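Ent-copalyl diphosphate synthase (Streptomyces platensis, PDB 5BP8) is a bacterial enzyme of the terpene-cyclase superfamily, a largely helical single chain related to the squalene-hopene cyclases. Local coordinates at residues G443-T448 against P492-D497; G336-F341 against G374-M379; D45-R50 against L86-S91; W266-L271 against Y278-A283. All blocks are in the same frame, centred on the assembly; numbering follows the deposited sequence. Where two conformers were deposited one is given.

Contact 1. Residues G443-T448 against P492-D497; sequences GRWQGT and PGLWHD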
# COMPACT_ATOMS: atom_id res chain seq x y z
N GLY A 443 1.54 -10.72 -14.23
CA GLY A 443 0.76 -9.82 -13.43
C GLY A 443 -0.70 -10.20 -13.37
O GLY A 443 -1.20 -10.91 -14.26
N ARG A 444 -1.37 -9.72 -12.34
CA ARG A 444 -2.76 -10.06 -12.09
C ARG A 444 -3.72 -9.57 -13.17
O ARG A 444 -4.49 -10.37 -13.72
CB ARG A 444 -3.20 -9.51 -10.73
CG ARG A 444 -4.63 -9.89 -10.41
CD ARG A 444 -5.05 -9.51 -9.01
NE ARG A 444 -6.50 -9.71 -8.87
CZ ARG A 444 -7.17 -9.58 -7.73
NH1 ARG A 444 -6.56 -9.29 -6.59
NH2 ARG A 444 -8.49 -9.76 -7.72
N TRP A 445 -3.70 -8.27 -13.42
CA TRP A 445 -4.63 -7.65 -14.38
C TRP A 445 -3.96 -7.33 -15.72
O TRP A 445 -4.62 -7.20 -16.75
CB TRP A 445 -5.20 -6.38 -13.77
CG TRP A 445 -6.10 -6.62 -12.62
CD1 TRP A 445 -7.22 -7.40 -12.60
CD2 TRP A 445 -5.96 -6.10 -11.29
NE1 TRP A 445 -7.80 -7.38 -11.37
CE2 TRP A 445 -7.05 -6.60 -10.54
CE3 TRP A 445 -5.02 -5.28 -10.67
CZ2 TRP A 445 -7.24 -6.29 -9.19
CZ3 TRP A 445 -5.22 -4.94 -9.32
CH2 TRP A 445 -6.32 -5.45 -8.60
N GLN A 446 -2.63 -7.26 -15.72
CA GLN A 446 -1.84 -7.05 -16.91
C GLN A 446 -0.41 -7.40 -16.51
O GLN A 446 -0.10 -7.47 -15.32
CB GLN A 446 -1.87 -5.56 -17.31
CG GLN A 446 -1.22 -4.68 -16.26
CD GLN A 446 -1.53 -3.22 -16.41
OE1 GLN A 446 -2.10 -2.60 -15.51
NE2 GLN A 446 -1.18 -2.65 -17.57
N GLY A 447 0.49 -7.57 -17.47
CA GLY A 447 1.92 -7.61 -17.13
C GLY A 447 2.39 -6.32 -16.50
O GLY A 447 2.13 -5.21 -17.03
N THR A 448 3.09 -6.42 -15.36
CA THR A 448 3.63 -5.24 -14.71
C THR A 448 5.10 -5.45 -14.40
O THR A 448 5.57 -6.57 -14.25
CB THR A 448 2.93 -4.93 -13.38
OG1 THR A 448 3.11 -6.01 -12.44
CG2 THR A 448 1.43 -4.68 -13.60
N PRO A 492 1.40 0.54 -11.84
CA PRO A 492 0.07 0.47 -11.19
C PRO A 492 0.16 0.25 -9.68
O PRO A 492 1.07 -0.43 -9.22
CB PRO A 492 -0.57 -0.76 -11.83
CG PRO A 492 0.20 -1.00 -13.07
CD PRO A 492 1.59 -0.56 -12.79
N GLY A 493 -0.77 0.83 -8.93
CA GLY A 493 -0.87 0.59 -7.51
C GLY A 493 -1.46 -0.79 -7.23
O GLY A 493 -2.52 -1.13 -7.74
N LEU A 494 -0.75 -1.58 -6.43
CA LEU A 494 -1.19 -2.92 -6.06
C LEU A 494 -1.18 -3.17 -4.55
O LEU A 494 -1.69 -4.19 -4.09
CB LEU A 494 -0.30 -3.95 -6.76
CG LEU A 494 -0.26 -3.94 -8.29
CD1 LEU A 494 0.72 -4.98 -8.77
CD2 LEU A 494 -1.64 -4.25 -8.84
N TRP A 495 -0.57 -2.28 -3.79
CA TRP A 495 -0.51 -2.41 -2.34
C TRP A 495 -1.77 -1.91 -1.68
O TRP A 495 -2.23 -0.81 -2.00
CB TRP A 495 0.69 -1.67 -1.78
CG TRP A 495 1.99 -2.23 -2.25
CD1 TRP A 495 2.51 -2.17 -3.50
CD2 TRP A 495 2.96 -2.93 -1.45
NE1 TRP A 495 3.71 -2.79 -3.54
CE2 TRP A 495 4.02 -3.26 -2.30
CE3 TRP A 495 3.01 -3.30 -0.11
CZ2 TRP A 495 5.14 -3.99 -1.85
CZ3 TRP A 495 4.13 -4.03 0.34
CH2 TRP A 495 5.17 -4.35 -0.54
N HIS A 496 -2.33 -2.69 -0.77
CA HIS A 496 -3.59 -2.28 -0.13
C HIS A 496 -3.44 -1.09 0.81
O HIS A 496 -2.62 -1.09 1.73
CB HIS A 496 -4.22 -3.42 0.66
CG HIS A 496 -4.83 -4.49 -0.19
ND1 HIS A 496 -5.35 -5.65 0.33
CD2 HIS A 496 -4.98 -4.58 -1.54
CE1 HIS A 496 -5.80 -6.41 -0.66
NE2 HIS A 496 -5.60 -5.78 -1.80
N ASP A 497 -4.24 -0.04 0.57
CA ASP A 497 -4.48 0.95 1.62
C ASP A 497 -5.94 1.39 1.54
O ASP A 497 -6.84 0.57 1.72
CB ASP A 497 -3.44 2.09 1.61
CG ASP A 497 -3.63 3.04 2.77
OD1 ASP A 497 -4.01 2.57 3.87
OD2 ASP A 497 -3.54 4.27 2.59
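Trp445, whose six-membered ring meets Leu494, turns its NE1 to Asp68 OD2, and that same oxygen takes a salt bridge from Arg444 NH2, so one carboxylate atom is gripped by two neighbours in sequence. Within the segment, the Arg444 guanidinium lies over one face of the indole, NE 3.2 Å above the Trp445 plane and offset toward its rim. Trp445 CZ3 comes within 3.7 Å of Leu494 CD2; the methyl comes in obliquely, the two side chains running antiparallel past one another. With chi1 near -68°, the Trp445 CG stands opposite its own carbonyl carbon, which sends the indole toward residues 492-497. Farther along, Pro492 CG is the meeting point for two groups, Gln446 OE1 at 3.7 Å and Thr448 CG2 at 3.9 Å. No hydrogen bond joins the two segments. Thr448 is the N-cap of helix 449-461, and its OG1 is hydrogen-bonded to Glu451 OE1, while Glu451 OE2 receives Arg444 N. The loop between helices 422-435 and 449-461 thus packs against the run into strand 495-496, where Leu494 and Trp495 form a classic beta bulge opposite Tyr501 of strand 500-501.

Contact 2. Residues G336-F341 against G374-M379; sequences GYFSCF and GAEIRM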
# COMPACT_ATOMS: atom_id res chain seq x y z
N GLY A 336 0.84 -20.66 16.73
CA GLY A 336 1.17 -21.27 15.43
C GLY A 336 1.77 -20.33 14.39
O GLY A 336 2.19 -20.78 13.32
N TYR A 337 1.83 -19.03 14.69
CA TYR A 337 2.18 -18.01 13.69
C TYR A 337 2.35 -16.67 14.40
O TYR A 337 2.16 -16.58 15.60
CB TYR A 337 1.07 -17.92 12.62
CG TYR A 337 -0.16 -17.25 13.15
CD1 TYR A 337 -1.02 -17.91 14.01
CD2 TYR A 337 -0.43 -15.91 12.87
CE1 TYR A 337 -2.12 -17.27 14.56
CE2 TYR A 337 -1.52 -15.26 13.42
CZ TYR A 337 -2.36 -15.95 14.26
OH TYR A 337 -3.46 -15.33 14.82
N PHE A 338 2.69 -15.62 13.65
CA PHE A 338 2.84 -14.29 14.20
C PHE A 338 1.80 -13.35 13.64
O PHE A 338 1.49 -13.42 12.45
CB PHE A 338 4.23 -13.73 13.87
CG PHE A 338 5.33 -14.28 14.75
CD1 PHE A 338 5.74 -15.62 14.62
CD2 PHE A 338 5.94 -13.48 15.68
CE1 PHE A 338 6.74 -16.12 15.43
CE2 PHE A 338 6.94 -13.99 16.51
CZ PHE A 338 7.33 -15.30 16.38
N SER A 339 1.26 -12.47 14.48
CA SER A 339 0.36 -11.43 13.98
C SER A 339 1.17 -10.26 13.41
O SER A 339 2.35 -10.12 13.72
CB SER A 339 -0.57 -10.91 15.06
OG SER A 339 0.19 -10.26 16.07
N CYS A 340 0.52 -9.43 12.60
CA CYS A 340 1.19 -8.28 11.99
C CYS A 340 1.02 -7.04 12.87
O CYS A 340 2.00 -6.35 13.23
CB CYS A 340 0.66 -8.01 10.57
SG CYS A 340 1.59 -6.69 9.73
N PHE A 341 -0.23 -6.80 13.27
CA PHE A 341 -0.52 -5.82 14.31
C PHE A 341 -0.88 -6.59 15.57
O PHE A 341 -1.01 -7.83 15.55
CB PHE A 341 -1.61 -4.86 13.86
CG PHE A 341 -1.14 -3.86 12.85
CD1 PHE A 341 -1.11 -4.17 11.49
CD2 PHE A 341 -0.71 -2.60 13.25
CE1 PHE A 341 -0.66 -3.25 10.56
CE2 PHE A 341 -0.25 -1.68 12.32
CZ PHE A 341 -0.25 -1.99 10.98
N GLY A 374 14.90 -20.58 17.54
CA GLY A 374 14.93 -21.74 16.67
C GLY A 374 13.56 -22.33 16.49
O GLY A 374 13.15 -22.60 15.37
N ALA A 375 12.84 -22.48 17.60
CA ALA A 375 11.47 -22.97 17.59
C ALA A 375 10.52 -22.14 16.76
O ALA A 375 9.70 -22.68 16.02
CB ALA A 375 10.92 -22.99 18.99
N GLU A 376 10.56 -20.83 16.98
CA GLU A 376 9.66 -19.92 16.27
C GLU A 376 9.89 -20.03 14.77
O GLU A 376 8.93 -20.03 14.00
CB GLU A 376 9.84 -18.48 16.77
CG GLU A 376 9.22 -18.21 18.14
CD GLU A 376 10.06 -18.68 19.33
OE1 GLU A 376 11.17 -19.22 19.15
OE2 GLU A 376 9.59 -18.48 20.47
N ILE A 377 11.15 -20.12 14.37
CA ILE A 377 11.56 -20.33 12.99
C ILE A 377 10.89 -21.55 12.35
O ILE A 377 10.37 -21.49 11.23
CB ILE A 377 13.10 -20.43 12.88
CG1 ILE A 377 13.75 -19.07 13.16
CG2 ILE A 377 13.54 -20.88 11.49
CD1 ILE A 377 15.27 -19.13 13.21
N ARG A 378 10.87 -22.66 13.06
CA ARG A 378 10.33 -23.87 12.46
C ARG A 378 8.79 -23.93 12.52
O ARG A 378 8.16 -24.51 11.64
CB ARG A 378 11.03 -25.10 13.05
CG ARG A 378 12.41 -25.34 12.40
CD ARG A 378 13.50 -25.71 13.42
NE ARG A 378 12.86 -26.26 14.62
CZ ARG A 378 13.34 -26.26 15.85
NH1 ARG A 378 14.56 -25.77 16.15
NH2 ARG A 378 12.55 -26.74 16.80
N MSE A 379 8.18 -23.29 13.49
CA MSE A 379 6.73 -23.17 13.50
C MSE A 379 6.11 -22.22 12.48
O MSE A 379 4.93 -22.39 12.08
CB MSE A 379 6.39 -22.53 14.80
CG MSE A 379 4.89 -22.46 15.10
SE MSE A 379 5.12 -21.00 16.31
CE MSE A 379 3.58 -20.58 17.40
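The Phe338 ring presents its edge to Glu376: CG of Glu376 lies close to the ring plane, 3.9 Å from Phe338 CZ, and the carboxylate is turned 58° from that plane. Phe338 also touches Ile355 of helix 349-365. Glu376 meets the phenyl group with its methylene carbons, since the chain bends at chi2 (80°) and carries the carboxylate off to a salt bridge between OE2 and Arg333 NH2. The other half of the contact belongs to Met379, a selenomethionine. Its CG is trans to the backbone N (chi1 -173°) and the chain runs out extended, laying the side chain along the backbone of Gly336: CG is 3.6 Å from Gly336 O, and SE is 3.9 Å from Gly336 C. The terminal methyl is modelled too close to Gly336 N, so its exact place is doubtful. The backbone angles of Gly336 suit glycine alone. Tyr337 N is buried here without a hydrogen-bond partner in the model, while the Tyr337 ring turns to meet that of Trp383, farther along the same helix 370-386. Segment 336-341 belongs to the loop joining helices 307-319 and 349-365, and it lies against helix 370-386, whose Ile377 packs on helix 349-365.

Contact 3. Residues D45-R50 against L86-S91; sequences DGHRER and LARTDS. With SO4 (sulfate ion), chain E.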
# COMPACT_ATOMS: atom_id res chain seq x y z
N ASP A 45 -4.04 24.57 -1.96
CA ASP A 45 -3.46 24.77 -3.29
C ASP A 45 -3.57 23.48 -4.12
O ASP A 45 -3.45 22.38 -3.58
CB ASP A 45 -1.98 25.17 -3.17
CG ASP A 45 -1.77 26.65 -2.80
OD1 ASP A 45 -2.72 27.45 -2.86
OD2 ASP A 45 -0.61 27.02 -2.46
N GLY A 46 -3.81 23.63 -5.42
CA GLY A 46 -3.87 22.47 -6.33
C GLY A 46 -5.27 21.87 -6.42
O GLY A 46 -5.44 20.79 -6.98
N HIS A 47 -6.28 22.60 -5.95
CA HIS A 47 -7.66 22.09 -5.92
C HIS A 47 -8.17 21.84 -7.34
O HIS A 47 -8.70 20.76 -7.64
CB HIS A 47 -8.56 23.06 -5.15
CG HIS A 47 -10.00 22.67 -5.09
ND1 HIS A 47 -10.48 21.67 -4.27
CD2 HIS A 47 -11.08 23.18 -5.72
CE1 HIS A 47 -11.78 21.57 -4.42
NE2 HIS A 47 -12.18 22.48 -5.28
N ARG A 48 -7.98 22.80 -8.23
CA ARG A 48 -8.39 22.60 -9.63
C ARG A 48 -7.64 21.47 -10.30
O ARG A 48 -8.23 20.70 -11.06
CB ARG A 48 -8.27 23.90 -10.43
CG ARG A 48 -9.36 24.88 -10.01
CD ARG A 48 -9.13 26.29 -10.53
NE ARG A 48 -7.92 26.88 -9.96
CZ ARG A 48 -7.38 28.03 -10.37
NH1 ARG A 48 -6.28 28.49 -9.78
NH2 ARG A 48 -7.94 28.71 -11.37
N GLU A 49 -6.37 21.33 -9.99
CA GLU A 49 -5.59 20.23 -10.53
C GLU A 49 -6.13 18.88 -10.08
O GLU A 49 -6.08 17.88 -10.85
CB GLU A 49 -4.13 20.39 -10.11
CG GLU A 49 -3.40 21.46 -10.89
CD GLU A 49 -3.63 22.90 -10.39
OE1 GLU A 49 -4.39 23.20 -9.40
OE2 GLU A 49 -3.02 23.77 -11.03
N ARG A 50 -6.62 18.82 -8.83
CA ARG A 50 -7.18 17.58 -8.29
C ARG A 50 -8.50 17.24 -8.97
O ARG A 50 -8.76 16.10 -9.29
CB ARG A 50 -7.34 17.65 -6.77
CG ARG A 50 -5.99 17.60 -6.05
CD ARG A 50 -6.12 17.43 -4.54
NE ARG A 50 -6.44 18.71 -3.90
CZ ARG A 50 -5.57 19.69 -3.66
NH1 ARG A 50 -6.01 20.85 -3.13
NH2 ARG A 50 -4.28 19.57 -3.96
N LEU A 86 -19.84 20.32 -6.48
CA LEU A 86 -20.97 20.87 -7.24
C LEU A 86 -21.92 21.66 -6.34
O LEU A 86 -22.54 22.63 -6.79
CB LEU A 86 -21.72 19.76 -7.97
CG LEU A 86 -21.00 19.33 -9.24
CD1 LEU A 86 -21.43 17.93 -9.64
CD2 LEU A 86 -21.28 20.33 -10.35
N ALA A 87 -22.00 21.29 -5.07
CA ALA A 87 -22.86 22.02 -4.13
C ALA A 87 -22.24 23.29 -3.55
O ALA A 87 -22.93 24.01 -2.83
CB ALA A 87 -23.27 21.12 -2.98
N ARG A 88 -20.96 23.56 -3.80
CA ARG A 88 -20.29 24.69 -3.14
C ARG A 88 -20.01 25.81 -4.14
O ARG A 88 -20.21 25.63 -5.33
CB ARG A 88 -19.01 24.24 -2.40
CG ARG A 88 -17.93 23.73 -3.31
CD ARG A 88 -16.54 23.74 -2.66
NE ARG A 88 -16.40 22.90 -1.48
CZ ARG A 88 -15.75 21.73 -1.42
NH1 ARG A 88 -15.15 21.15 -2.48
NH2 ARG A 88 -15.71 21.12 -0.25
N THR A 89 -19.58 26.98 -3.64
CA THR A 89 -19.03 28.04 -4.51
C THR A 89 -17.59 27.68 -4.93
O THR A 89 -16.93 26.85 -4.29
CB THR A 89 -19.03 29.43 -3.83
OG1 THR A 89 -18.16 29.41 -2.69
CG2 THR A 89 -20.44 29.83 -3.41
N ASP A 90 -17.10 28.31 -6.01
CA ASP A 90 -15.78 27.98 -6.57
C ASP A 90 -14.58 28.46 -5.74
O ASP A 90 -14.61 29.56 -5.18
CB ASP A 90 -15.66 28.56 -7.99
CG ASP A 90 -16.53 27.84 -9.00
OD1 ASP A 90 -16.83 26.64 -8.81
OD2 ASP A 90 -16.89 28.47 -10.01
N SER A 91 -13.54 27.62 -5.67
CA SER A 91 -12.29 27.99 -4.99
C SER A 91 -11.48 29.00 -5.82
O SER A 91 -10.70 29.78 -5.27
CB SER A 91 -11.44 26.76 -4.67
OG SER A 91 -12.03 25.99 -3.64
S SO4 E . -6.12 26.05 -6.78
O1 SO4 E . -4.76 25.58 -7.22
O2 SO4 E . -6.29 25.70 -5.35
O3 SO4 E . -6.16 27.51 -6.95
O4 SO4 E . -7.12 25.42 -7.68
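His47 and Ser91 mark the closest backbone approach, 7.6 Å between CA atoms, where the first turn of helix 47-57 faces the loop after helix 72-86. The imidazole of His47 reaches across to the loop, its CG trans to the backbone N (chi1 178°). Ser91 OG is placed over one face of this ring, where it is modelled hydrogen-bonded to Pro42 O, but Ser91 is poorly ordered with two conformers, and the detail is tentative. Arg88 crosses the imidazole at a slant, NH1 3.9 Å from His47 CE1 and the two planes 68° apart. His47 NE2 and Arg88 NH1 are not bonded to each other; both reach Glu85 OE1, whose carboxylate pairs with the arginine and would favour a protonated His47, though its charge is not seen. Arg88 NH1 and NH2 also bond to Val38 O and Ser39 O at the end of helix 31-40. On the sulfate, Gly46 N reaches O1 at 2.8 Å and His47 N reaches O2. Arg48 contributes twice to O4, through its backbone N at 2.8 Å and through NE at 2.8 Å, and adds NH1 to O3 at 3.0 Å. Behind this turn, Arg50 NH1 and NH2 both grip Asp45 O, fixing the entry to the helix. Backbone amides plus an arginine around an anion form the anion site common at helix N-termini; the sulfate itself probably comes from the crystallisation liquor.

Contact 4. Residues W266-L271 against Y278-A283; sequences WVLNSL and YEAPAA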
# COMPACT_ATOMS: atom_id res chain seq x y z
N TRP A 266 12.81 -2.13 2.40
CA TRP A 266 12.53 -2.90 1.19
C TRP A 266 13.61 -2.67 0.11
O TRP A 266 14.06 -3.63 -0.52
CB TRP A 266 11.11 -2.62 0.65
CG TRP A 266 9.99 -3.62 1.16
CD1 TRP A 266 9.34 -4.55 0.39
CD2 TRP A 266 9.46 -3.77 2.51
NE1 TRP A 266 8.42 -5.24 1.16
CE2 TRP A 266 8.46 -4.79 2.45
CE3 TRP A 266 9.73 -3.16 3.75
CZ2 TRP A 266 7.71 -5.20 3.59
CZ3 TRP A 266 8.94 -3.54 4.89
CH2 TRP A 266 7.96 -4.55 4.80
N VAL A 267 14.05 -1.44 -0.05
CA VAL A 267 15.14 -1.13 -0.96
C VAL A 267 16.41 -1.88 -0.55
O VAL A 267 17.04 -2.55 -1.38
CB VAL A 267 15.42 0.38 -1.07
CG1 VAL A 267 16.71 0.61 -1.84
CG2 VAL A 267 14.26 1.10 -1.76
N LEU A 268 16.78 -1.77 0.73
CA LEU A 268 17.97 -2.48 1.20
C LEU A 268 17.86 -4.00 1.05
O LEU A 268 18.83 -4.65 0.63
CB LEU A 268 18.25 -2.10 2.65
CG LEU A 268 18.80 -0.70 2.86
CD1 LEU A 268 18.75 -0.35 4.33
CD2 LEU A 268 20.22 -0.62 2.30
N ASN A 269 16.70 -4.58 1.35
CA ASN A 269 16.54 -6.03 1.20
C ASN A 269 16.55 -6.51 -0.24
O ASN A 269 17.10 -7.56 -0.55
CB ASN A 269 15.31 -6.57 1.95
CG ASN A 269 15.48 -6.50 3.46
OD1 ASN A 269 16.59 -6.64 3.99
ND2 ASN A 269 14.38 -6.26 4.17
N SER A 270 15.97 -5.72 -1.13
CA SER A 270 16.04 -6.03 -2.55
C SER A 270 17.48 -6.00 -3.05
O SER A 270 17.92 -6.92 -3.74
CB SER A 270 15.18 -5.05 -3.35
OG SER A 270 13.81 -5.32 -3.13
N LEU A 271 18.23 -4.97 -2.68
CA LEU A 271 19.63 -4.85 -3.10
C LEU A 271 20.51 -5.94 -2.52
O LEU A 271 21.43 -6.42 -3.20
CB LEU A 271 20.20 -3.48 -2.74
CG LEU A 271 20.09 -2.45 -3.87
CD1 LEU A 271 18.83 -2.61 -4.71
CD2 LEU A 271 20.12 -1.06 -3.25
N TYR A 278 27.77 -2.97 -3.55
CA TYR A 278 27.51 -1.58 -3.24
C TYR A 278 27.84 -1.40 -1.79
O TYR A 278 28.00 -2.38 -1.05
CB TYR A 278 26.03 -1.23 -3.45
CG TYR A 278 25.13 -2.08 -2.61
CD1 TYR A 278 24.76 -1.70 -1.32
CD2 TYR A 278 24.66 -3.29 -3.10
CE1 TYR A 278 23.95 -2.50 -0.54
CE2 TYR A 278 23.85 -4.09 -2.33
CZ TYR A 278 23.50 -3.70 -1.06
OH TYR A 278 22.69 -4.53 -0.33
N GLU A 279 27.95 -0.14 -1.40
CA GLU A 279 28.04 0.24 -0.01
C GLU A 279 26.72 0.93 0.38
O GLU A 279 26.35 1.97 -0.20
CB GLU A 279 29.24 1.17 0.16
CG GLU A 279 29.45 1.69 1.56
CD GLU A 279 29.87 0.62 2.56
OE1 GLU A 279 30.28 -0.48 2.13
OE2 GLU A 279 29.80 0.91 3.77
N ALA A 280 26.00 0.36 1.34
CA ALA A 280 24.80 1.02 1.88
C ALA A 280 25.22 2.33 2.52
O ALA A 280 26.14 2.36 3.35
CB ALA A 280 24.11 0.15 2.92
N PRO A 281 24.58 3.44 2.09
CA PRO A 281 24.87 4.69 2.76
C PRO A 281 24.50 4.59 4.23
O PRO A 281 23.42 4.08 4.59
CB PRO A 281 23.96 5.70 2.03
CG PRO A 281 23.71 5.10 0.70
CD PRO A 281 23.65 3.62 0.95
N ALA A 282 25.40 5.06 5.08
CA ALA A 282 25.18 5.06 6.52
C ALA A 282 23.87 5.74 6.90
O ALA A 282 23.25 5.35 7.88
CB ALA A 282 26.34 5.74 7.22
N ALA A 283 23.48 6.77 6.16
CA ALA A 283 22.28 7.52 6.47
C ALA A 283 21.04 6.63 6.46
O ALA A 283 20.14 6.86 7.26
CB ALA A 283 22.09 8.70 5.51
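Chi1 of 58° sets CG of Tyr278 between its backbone N and carbonyl carbon, and with chi2 near 90° the ring reaches out toward Leu271 at the C-terminal part of helix 260-274. Leu271 sits away from the staggered positions in both torsions (chi1 -93°), a somewhat strained conformation for a side chain packed between Tyr278 and Leu16. Its CB is 3.6 Å from Tyr278 OH and 3.7 Å from Tyr278 CZ, and its carbonyl O stands at the ring edge, 3.5 Å from Tyr278 CE2 and near the ring plane. That oxygen is hydrogen-bonded to Ser274 OG, and Tyr278 OH to His320 NE2. One helical turn earlier, the Leu268 methyl CD2 meets Ala280 CB at 4.0 Å, and both side chains also touch His320. Leu16 of helix 7-20 packs against Leu271, Tyr278 and Pro281, the last being the N-cap of helix 282-291. The turn between helices 260-274 and 282-291 is therefore held by hydrocarbon against phenol, with no hydrogen bond across it, while the tyrosine hydroxyl draws its polar satisfaction from a histidine on a third part of the chain.

Along the chain the order is contact 3, contact 4, contact 2, contact 1. Contact 1 lies about 11 Å from the centre of the chain, whereas contacts 2 and 3 sit on opposite sides of that centre, their own centres about 49 Å apart. Contacts 1 and 4 touch: Trp495 CH2 packs 3.8 Å from Trp266 NE1, although their centres are about 25 Å apart. The helix segment 266-271 of contact 4 packs onto helix 307-319, and contact 2 uses the loop that follows this helix. Asp68, which serves contact 1, comes between the two segments of contact 3 in sequence, tying the N-terminal part of the chain to the region related to squalene-hopene cyclases.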